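Local structure of esterase (Staphylococcus aureus subsp. aureus USA300_TCH1516, 3D7R) at residues D155-V158 against S159-G162; F147-I150 against Q151-Y154; E267-H270 against P271-L275. The protein is a putative esterase of the alpha/beta hydrolase fold that may hydrolyse ester bonds, its natural substrate not being known. All coordinates share one frame; numbering follows the deposited sequence.

Interactions 1 and 2 are successive turns of one helix, 143-161, with centres 12 Å apart, whereas interaction 3 lies across the chain's centre, at the start of helix 270-282. Interaction 1 is a surface contact at the helix's C-terminal end, where polar side chains, a sodium ion and a final glycine take over from regular turns. Interaction 2 is partly buried: I150, V153 and Y154 meet the sheet or its surroundings while Q148 and R152 stay on the outer side. Interaction 3 is the most buried, joining a beta turn to a helix start; its carboxylate and imidazole have partners from other loops and strands.

Interaction 1 (D155-V158 against S159-G162); sequences DQLV and SEVG. With NA (sodium ion), chain E.
The hydroxyl of S159 turns back onto the helix and gives a short hydrogen bond, OG to the O of Q156 at 2.5 Å. Its chi1 of 76° sets OG between the backbone N and carbonyl carbon, from where a small polar side chain can reach the preceding turn. The same carbonyl receives weak bonds from the N atoms of S159 and E160, so three donors share one acceptor and the hydrogen bonding here is no longer that of a single alpha-helical pattern. Farther out, the extended side chains of Q156 and E160 run side by side in the same direction, Q156 CG lying 3.5 Å from E160 OE2. Their flat ends do not stack: amide and carboxylate planes are 68° apart. Each amide atom of Q156 has its own task: OE1 coordinates the sodium ion at 2.3 Å. NE2 donates to a water 3.0 Å away, and that water lies 2.9 Å from the sodium, a longer and looser ligand than OE1. A glutamine suits this place, offering a carbonyl to the cation and an N-H to its water. E160 OE2 makes a salt bridge with R88, tying the helix to strand 84-90, and L157 packs inward on L100. One turn on, V161 N bonds to L157 O at 3.1 Å. G162 N reaches V158 O at 2.8 Å, and G162 then leaves helical geometry with phi 86°, a value readily adopted without a side chain. A glycine with positive phi just past the last turn commonly stops an alpha-helix, here 143-161 before strand 166-171.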
ATOM      1  N   ASP A 155      10.066   6.621 -12.232  1.00  9.58           N
ATOM      2  CA  ASP A 155      10.745   7.187 -13.397  1.00 10.80           C
ATOM      3  C   ASP A 155      11.391   6.112 -14.265  1.00 10.71           C
ATOM      4  O   ASP A 155      11.267   6.148 -15.492  1.00 10.86           O
ATOM      5  CB  ASP A 155      11.766   8.239 -12.952  1.00 10.56           C
ATOM      6  CG  ASP A 155      11.087   9.507 -12.405  1.00 12.36           C
ATOM      7  OD1 ASP A 155       9.872   9.659 -12.603  1.00 13.97           O
ATOM      8  OD2 ASP A 155      11.762  10.343 -11.784  1.00 13.21           O
ATOM      9  N   GLN A 156      12.080   5.168 -13.618  1.00 11.23           N
ATOM     10  CA  GLN A 156      12.651   3.989 -14.298  1.00 11.76           C
ATOM     11  C   GLN A 156      11.607   3.269 -15.166  1.00 11.41           C
ATOM     12  O   GLN A 156      11.827   3.081 -16.350  1.00 11.27           O
ATOM     13  CB  GLN A 156      13.262   3.012 -13.277  1.00 12.01           C
ATOM     14  CG  GLN A 156      13.918   1.781 -13.901  1.00 15.12           C
ATOM     15  CD  GLN A 156      14.421   0.759 -12.870  1.00 19.08           C
ATOM     16  OE1 GLN A 156      13.769   0.492 -11.834  1.00 20.83           O
ATOM     17  NE2 GLN A 156      15.576   0.150 -13.167  1.00 19.68           N
ATOM     18  N   LEU A 157      10.484   2.873 -14.567  1.00 10.87           N
ATOM     19  CA  LEU A 157       9.391   2.173 -15.272  1.00 10.86           C
ATOM     20  C   LEU A 157       8.773   2.984 -16.432  1.00 10.82           C
ATOM     21  O   LEU A 157       8.591   2.469 -17.538  1.00 11.10           O
ATOM     22  CB  LEU A 157       8.303   1.766 -14.264  1.00 10.58           C
ATOM     23  CG  LEU A 157       8.753   0.841 -13.117  1.00 10.90           C
ATOM     24  CD1 LEU A 157       7.549   0.429 -12.225  1.00  9.90           C
ATOM     25  CD2 LEU A 157       9.463  -0.401 -13.646  1.00 10.40           C
ATOM     26  N   VAL A 158       8.492   4.260 -16.196  1.00 10.92           N
ATOM     27  CA  VAL A 158       7.972   5.136 -17.252  1.00 11.10           C
ATOM     28  C   VAL A 158       8.944   5.193 -18.458  1.00 11.53           C
ATOM     29  O   VAL A 158       8.513   5.228 -19.619  1.00 11.73           O
ATOM     30  CB  VAL A 158       7.682   6.555 -16.702  1.00 11.23           C
ATOM     31  CG1 VAL A 158       7.481   7.582 -17.854  1.00 13.04           C
ATOM     32  CG2 VAL A 158       6.464   6.529 -15.794  1.00 10.33           C
ATOM     33  N   SER A 159      10.250   5.218 -18.176  1.00 11.62           N
ATOM     34  CA  SER A 159      11.246   5.313 -19.231  1.00 12.23           C
ATOM     35  C   SER A 159      11.225   4.018 -20.039  1.00 12.33           C
ATOM     36  O   SER A 159      11.564   4.008 -21.229  1.00 12.89           O
ATOM     37  CB  SER A 159      12.631   5.579 -18.645  1.00 12.50           C
ATOM     38  OG  SER A 159      13.162   4.380 -18.083  1.00 14.22           O
ATOM     39  N   GLU A 160      10.803   2.930 -19.401  1.00 11.53           N
ATOM     40  CA  GLU A 160      10.751   1.635 -20.078  1.00 11.77           C
ATOM     41  C   GLU A 160       9.531   1.471 -20.995  1.00 11.11           C
ATOM     42  O   GLU A 160       9.659   1.040 -22.144  1.00 10.98           O
ATOM     43  CB  GLU A 160      10.820   0.485 -19.062  1.00 11.79           C
ATOM     44  CG  GLU A 160      12.174   0.343 -18.394  1.00 13.02           C
ATOM     45  CD  GLU A 160      12.168  -0.681 -17.287  1.00 15.12           C
ATOM     46  OE1 GLU A 160      11.304  -1.588 -17.295  1.00 16.27           O
ATOM     47  OE2 GLU A 160      13.033  -0.577 -16.402  1.00 15.98           O
ATOM     48  N   VAL A 161       8.348   1.822 -20.515  1.00 10.47           N
ATOM     49  CA  VAL A 161       7.140   1.440 -21.249  1.00 10.37           C
ATOM     50  C   VAL A 161       6.148   2.570 -21.465  1.00 11.17           C
ATOM     51  O   VAL A 161       5.103   2.358 -22.090  1.00 11.16           O
ATOM     52  CB  VAL A 161       6.424   0.244 -20.575  1.00 10.02           C
ATOM     53  CG1 VAL A 161       7.334  -1.024 -20.597  1.00 10.66           C
ATOM     54  CG2 VAL A 161       5.977   0.594 -19.141  1.00  8.89           C
ATOM     55  N   GLY A 162       6.476   3.759 -20.954  1.00 11.35           N
ATOM     56  CA  GLY A 162       5.572   4.918 -21.011  1.00 11.74           C
ATOM     57  C   GLY A 162       4.607   4.914 -19.837  1.00 11.46           C
ATOM     58  O   GLY A 162       4.236   3.849 -19.355  1.00 12.19           O
TER
HETATM   59 NA    NA E1200      14.095  -1.721 -11.247  1.00 15.77          NA
HETATM   60  O   HOH W   1      16.923  -2.005 -11.665  1.00 22.97           O

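Interaction 2 (F147-I150 against Q151-Y154); sequences FQAI and QRVY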
ATOM      1  N   PHE A 147       9.677   8.827  -0.253  1.00  9.24           N
ATOM      2  CA  PHE A 147       9.077   9.346  -1.488  1.00  9.94           C
ATOM      3  C   PHE A 147      10.083   9.542  -2.639  1.00  9.84           C
ATOM      4  O   PHE A 147       9.747   9.296  -3.794  1.00  9.98           O
ATOM      5  CB  PHE A 147       8.250  10.618  -1.213  1.00  9.48           C
ATOM      6  CG  PHE A 147       6.862  10.326  -0.674  1.00 11.25           C
ATOM      7  CD1 PHE A 147       5.942   9.589  -1.435  1.00 10.87           C
ATOM      8  CD2 PHE A 147       6.490  10.745   0.601  1.00 10.76           C
ATOM      9  CE1 PHE A 147       4.655   9.301  -0.931  1.00 12.14           C
ATOM     10  CE2 PHE A 147       5.213  10.467   1.109  1.00  9.28           C
ATOM     11  CZ  PHE A 147       4.293   9.750   0.334  1.00 11.20           C
ATOM     12  N   GLN A 148      11.309   9.960  -2.336  1.00  9.66           N
ATOM     13  CA  GLN A 148      12.315  10.116  -3.387  1.00 10.83           C
ATOM     14  C   GLN A 148      12.639   8.786  -4.050  1.00  9.47           C
ATOM     15  O   GLN A 148      12.825   8.710  -5.273  1.00  9.25           O
ATOM     16  CB  GLN A 148      13.577  10.837  -2.857  1.00 11.38           C
ATOM     17  CG  GLN A 148      13.225  12.292  -2.430  1.00 17.16           C
ATOM     18  CD  GLN A 148      14.380  13.084  -1.819  1.00 24.35           C
ATOM     19  OE1 GLN A 148      15.315  12.528  -1.230  1.00 28.30           O
ATOM     20  NE2 GLN A 148      14.295  14.408  -1.936  1.00 25.81           N
ATOM     21  N   ALA A 149      12.699   7.733  -3.241  1.00  9.39           N
ATOM     22  CA  ALA A 149      12.948   6.390  -3.757  1.00  9.15           C
ATOM     23  C   ALA A 149      11.825   5.904  -4.672  1.00  9.81           C
ATOM     24  O   ALA A 149      12.079   5.321  -5.720  1.00 10.29           O
ATOM     25  CB  ALA A 149      13.159   5.424  -2.618  1.00  9.43           C
ATOM     26  N   ILE A 150      10.577   6.119  -4.267  1.00 10.35           N
ATOM     27  CA  ILE A 150       9.440   5.710  -5.093  1.00 10.15           C
ATOM     28  C   ILE A 150       9.447   6.461  -6.444  1.00 10.01           C
ATOM     29  O   ILE A 150       9.240   5.853  -7.492  1.00  9.48           O
ATOM     30  CB  ILE A 150       8.110   5.858  -4.307  1.00 10.85           C
ATOM     31  CG1 ILE A 150       8.123   4.910  -3.092  1.00 11.27           C
ATOM     32  CG2 ILE A 150       6.873   5.564  -5.210  1.00 10.93           C
ATOM     33  CD1 ILE A 150       6.929   5.027  -2.189  1.00 10.48           C
ATOM     34  N   GLN A 151       9.729   7.767  -6.402  1.00  9.73           N
ATOM     35  CA  GLN A 151       9.932   8.582  -7.608  1.00 10.18           C
ATOM     36  C   GLN A 151      10.959   7.964  -8.560  1.00 10.02           C
ATOM     37  O   GLN A 151      10.719   7.874  -9.768  1.00  9.50           O
ATOM     38  CB  GLN A 151      10.378  10.010  -7.226  1.00 10.08           C
ATOM     39  CG  GLN A 151      10.408  10.997  -8.413  1.00 12.35           C
ATOM     40  CD  GLN A 151       9.000  11.287  -8.956  1.00 12.59           C
ATOM     41  OE1 GLN A 151       8.105  11.691  -8.206  1.00 14.16           O
ATOM     42  NE2 GLN A 151       8.805  11.088 -10.266  1.00 13.60           N
ATOM     43  N   ARG A 152      12.108   7.550  -8.017  1.00  9.47           N
ATOM     44  CA  ARG A 152      13.173   7.005  -8.842  1.00 10.20           C
ATOM     45  C   ARG A 152      12.723   5.725  -9.552  1.00  9.52           C
ATOM     46  O   ARG A 152      12.977   5.580 -10.745  1.00  9.68           O
ATOM     47  CB  ARG A 152      14.446   6.735  -8.026  1.00 10.41           C
ATOM     48  CG  ARG A 152      15.171   8.031  -7.585  1.00 15.38           C
ATOM     49  CD  ARG A 152      16.440   7.738  -6.751  1.00 22.99           C
ATOM     50  NE  ARG A 152      16.408   8.433  -5.450  1.00 28.79           N
ATOM     51  CZ  ARG A 152      16.436   7.833  -4.254  1.00 30.85           C
ATOM     52  NH1 ARG A 152      16.535   6.505  -4.138  1.00 29.97           N
ATOM     53  NH2 ARG A 152      16.387   8.578  -3.157  1.00 33.47           N
ATOM     54  N   VAL A 153      12.058   4.805  -8.842  1.00  8.95           N
ATOM     55  CA  VAL A 153      11.605   3.565  -9.503  1.00  8.73           C
ATOM     56  C   VAL A 153      10.474   3.862 -10.489  1.00  8.54           C
ATOM     57  O   VAL A 153      10.443   3.307 -11.581  1.00  8.34           O
ATOM     58  CB  VAL A 153      11.262   2.392  -8.524  1.00  9.47           C
ATOM     59  CG1 VAL A 153      10.078   2.709  -7.640  1.00 10.62           C
ATOM     60  CG2 VAL A 153      11.034   1.053  -9.299  1.00  8.73           C
ATOM     61  N   TYR A 154       9.573   4.771 -10.127  1.00  8.80           N
ATOM     62  CA  TYR A 154       8.512   5.177 -11.058  1.00  8.69           C
ATOM     63  C   TYR A 154       9.094   5.735 -12.354  1.00  9.12           C
ATOM     64  O   TYR A 154       8.679   5.357 -13.438  1.00  9.05           O
ATOM     65  CB  TYR A 154       7.549   6.175 -10.418  1.00  8.58           C
ATOM     66  CG  TYR A 154       6.441   6.655 -11.356  1.00  8.44           C
ATOM     67  CD1 TYR A 154       5.335   5.851 -11.627  1.00  8.46           C
ATOM     68  CD2 TYR A 154       6.494   7.923 -11.949  1.00  9.63           C
ATOM     69  CE1 TYR A 154       4.320   6.275 -12.479  1.00  7.38           C
ATOM     70  CE2 TYR A 154       5.464   8.371 -12.821  1.00  8.05           C
ATOM     71  CZ  TYR A 154       4.389   7.539 -13.078  1.00  8.20           C
ATOM     72  OH  TYR A 154       3.367   7.972 -13.913  1.00  9.22           O
TER
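F147 O accepts the N-H of Q151 at 3.0 Å, the first in a run of regular alpha-helical i to i+4 links. The helix, 143-161, is the connection of a beta-alpha-beta crossover in the alpha/beta hydrolase sheet, running from strand 129-133 to strand 166-171. The phenyl group of F147 leads away from this stretch and packs on L177 and S180 of helix 173-187, where a large apolar ring can bridge from this helix to the next. Next comes Q148, exposed, with R152 folded back beside it. The arginine chain leaves extended, then bends at chi3 (-125°) and lays its guanidinium back along the preceding turn: NH2 comes to 3.6 Å from Q148 CB, and one face of the group rests over Q148 O and A149 CA, both offset toward its rim. An arginine works well on this outer side, its methylene chain following the helix surface while the side chain also touches D82 of a loop. A149 is small enough to let the guanidinium pass, R152 NH1 lying 3.9 Å from A149 CB, and its own methyl packs on P136. I150 faces the sheet and meets I102; together with V153, which touches L100, V131 and P133, it gives the helix a branched aliphatic underside. Q151, bent at chi2 (67°), sends NE2 to D155 OD1, one turn ahead. Y154 puts its ring against F181 edge-to-face and its OH on P191 O. At I150 O the backbone and a side chain converge: Y154 N bonds to it at 2.9 Å, and V153 CG1 lies 3.3 Å from the same oxygen.

Interaction 3 (E267-H270 against P271-L275); sequences EMTH and PDMKL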
ATOM      1  N   GLU A 267     -12.446  -2.796   9.401  1.00 12.20           N
ATOM      2  CA  GLU A 267     -11.190  -2.091   9.619  1.00 10.94           C
ATOM      3  C   GLU A 267     -11.451  -0.624   9.939  1.00 11.34           C
ATOM      4  O   GLU A 267     -12.360  -0.030   9.372  1.00 10.01           O
ATOM      5  CB  GLU A 267     -10.236  -2.243   8.419  1.00 10.97           C
ATOM      6  CG  GLU A 267     -10.790  -1.812   7.059  1.00 10.82           C
ATOM      7  CD  GLU A 267      -9.733  -1.856   5.955  1.00 12.93           C
ATOM      8  OE1 GLU A 267      -8.622  -1.344   6.188  1.00 12.70           O
ATOM      9  OE2 GLU A 267     -10.004  -2.401   4.862  1.00 13.39           O
HETATM   10  N   MSE A 268     -10.640  -0.052  10.841  1.00 10.74           N
HETATM   11  CA  MSE A 268     -10.873   1.300  11.379  1.00 11.49           C
HETATM   12  C   MSE A 268     -10.745   2.398  10.328  1.00 10.48           C
HETATM   13  O   MSE A 268     -11.126   3.538  10.569  1.00 10.51           O
HETATM   14  CB  MSE A 268      -9.867   1.599  12.494  1.00 11.86           C
HETATM   15  CG  MSE A 268     -10.223   1.077  13.866  1.00 16.05           C
HETATM   16 SE   MSE A 268      -8.611   1.186  15.037  0.75 28.18          SE
HETATM   17  CE  MSE A 268      -7.899   2.848  14.428  1.00 20.77           C
ATOM     18  N   THR A 269     -10.175   2.046   9.182  1.00 10.53           N
ATOM     19  CA  THR A 269      -9.996   2.959   8.039  1.00 10.65           C
ATOM     20  C   THR A 269     -11.264   3.113   7.243  1.00 10.55           C
ATOM     21  O   THR A 269     -11.307   3.904   6.302  1.00 10.17           O
ATOM     22  CB  THR A 269      -8.946   2.413   7.058  1.00 10.98           C
ATOM     23  OG1 THR A 269      -9.244   1.038   6.788  1.00 13.22           O
ATOM     24  CG2 THR A 269      -7.545   2.489   7.655  1.00 11.43           C
ATOM     25  N   HIS A 270     -12.292   2.340   7.589  1.00  9.91           N
ATOM     26  CA  HIS A 270     -13.473   2.297   6.729  1.00 10.75           C
ATOM     27  C   HIS A 270     -14.211   3.651   6.609  1.00 10.33           C
ATOM     28  O   HIS A 270     -14.552   4.045   5.489  1.00 10.53           O
ATOM     29  CB  HIS A 270     -14.403   1.119   7.069  1.00 10.34           C
ATOM     30  CG  HIS A 270     -15.573   0.994   6.141  1.00 12.87           C
ATOM     31  ND1 HIS A 270     -16.772   1.646   6.361  1.00 14.11           N
ATOM     32  CD2 HIS A 270     -15.726   0.313   4.979  1.00 14.44           C
ATOM     33  CE1 HIS A 270     -17.611   1.363   5.380  1.00 13.32           C
ATOM     34  NE2 HIS A 270     -17.000   0.554   4.531  1.00 14.13           N
ATOM     35  N   PRO A 271     -14.473   4.359   7.735  1.00 10.02           N
ATOM     36  CA  PRO A 271     -15.013   5.719   7.576  1.00  9.95           C
ATOM     37  C   PRO A 271     -14.199   6.634   6.659  1.00 10.03           C
ATOM     38  O   PRO A 271     -14.798   7.344   5.850  1.00 10.00           O
ATOM     39  CB  PRO A 271     -15.009   6.268   9.002  1.00 10.05           C
ATOM     40  CG  PRO A 271     -15.253   5.037   9.840  1.00 10.36           C
ATOM     41  CD  PRO A 271     -14.382   3.995   9.167  1.00 10.32           C
ATOM     42  N   ASP A 272     -12.866   6.618   6.778  1.00  9.06           N
ATOM     43  CA  ASP A 272     -11.998   7.387   5.879  1.00  9.30           C
ATOM     44  C   ASP A 272     -12.103   6.980   4.417  1.00  8.74           C
ATOM     45  O   ASP A 272     -12.076   7.833   3.528  1.00  8.71           O
ATOM     46  CB  ASP A 272     -10.540   7.382   6.372  1.00  9.24           C
ATOM     47  CG  ASP A 272     -10.371   8.192   7.660  1.00 11.87           C
ATOM     48  OD1 ASP A 272     -11.004   9.292   7.747  1.00 13.19           O
ATOM     49  OD2 ASP A 272      -9.649   7.727   8.591  1.00 12.09           O
HETATM   50  N   MSE A 273     -12.225   5.683   4.152  1.00  7.91           N
HETATM   51  CA  MSE A 273     -12.427   5.240   2.771  1.00  8.30           C
HETATM   52  C   MSE A 273     -13.756   5.736   2.210  1.00  8.03           C
HETATM   53  O   MSE A 273     -13.819   6.160   1.050  1.00  8.02           O
HETATM   54  CB  MSE A 273     -12.317   3.707   2.632  1.00  8.46           C
HETATM   55  CG  MSE A 273     -10.924   3.168   2.973  1.00  9.54           C
HETATM   56 SE   MSE A 273     -10.871   1.254   2.612  0.75 14.17          SE
HETATM   57  CE  MSE A 273     -11.800   0.589   4.181  1.00 15.17           C
ATOM     58  N   LYS A 274     -14.812   5.681   3.016  1.00  7.70           N
ATOM     59  CA  LYS A 274     -16.115   6.188   2.569  1.00  8.75           C
ATOM     60  C   LYS A 274     -16.071   7.698   2.361  1.00  8.76           C
ATOM     61  O   LYS A 274     -16.664   8.212   1.410  1.00  9.29           O
ATOM     62  CB  LYS A 274     -17.237   5.826   3.559  1.00  9.08           C
ATOM     63  CG  LYS A 274     -17.555   4.307   3.660  1.00 12.24           C
ATOM     64  CD  LYS A 274     -18.146   3.737   2.368  1.00 17.59           C
ATOM     65  CE  LYS A 274     -19.660   3.795   2.362  1.00 22.72           C
ATOM     66  NZ  LYS A 274     -20.178   3.362   1.028  1.00 26.10           N
ATOM     67  N   LEU A 275     -15.374   8.407   3.253  1.00  8.53           N
ATOM     68  CA  LEU A 275     -15.185   9.858   3.107  1.00  8.59           C
ATOM     69  C   LEU A 275     -14.393  10.209   1.841  1.00  8.72           C
ATOM     70  O   LEU A 275     -14.786  11.097   1.058  1.00  8.78           O
ATOM     71  CB  LEU A 275     -14.494  10.443   4.337  1.00  8.09           C
ATOM     72  CG  LEU A 275     -14.179  11.948   4.311  1.00  9.18           C
ATOM     73  CD1 LEU A 275     -15.435  12.804   3.992  1.00  7.99           C
ATOM     74  CD2 LEU A 275     -13.559  12.367   5.637  1.00 10.99           C
TER
HETATM   75  O   HOH W   2     -11.455   5.746   9.220  1.00  8.74           O
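The methyl end of selenomethionine M273 fills the angle between a type I beta turn, E267-H270, and the helix that follows it. With the chain bent at chi3 (-78°), CE turns back over the turn and packs 3.5 Å from H270 CA and 3.6 Å from E267 OE2, while T269 OG1 approaches it from the same turn. The side chains of E267 and H270 each meet that of M273 at about a right angle, an arrangement suited to a long, flexible apolar residue among polar neighbours; F289 of strand 287-292 adds to the packing. Backbone bonds fix the geometry: H270 N returns to E267 O to close the turn, and M273 N reaches T269 O at 2.9 Å. P271 sits naturally in the first helical turn, where its missing N-H costs no helix bond. Beside it a water accepts from D272 N at 3.0 Å and donates to M268 O at 2.6 Å, bridging turn and helix. Matters are looser on the outer side. Here the exposed K274 runs alongside H270, its CG 3.4 Å from H270 CE1, and its ammonium makes a long, weak ion pair with E277. The imidazole has a definite partner, NE2 bonding to D291 OD2. By contrast with this outer side, the carboxylate of E267 is densely held: OE2 bonds to S200 OG and G264 N, and OE1 bonds to H297 ND1. A buried acid fixed this way after a sheet strand and bonded to a histidine ND1 is consistent with the acid-histidine pair found in hydrolases of this fold.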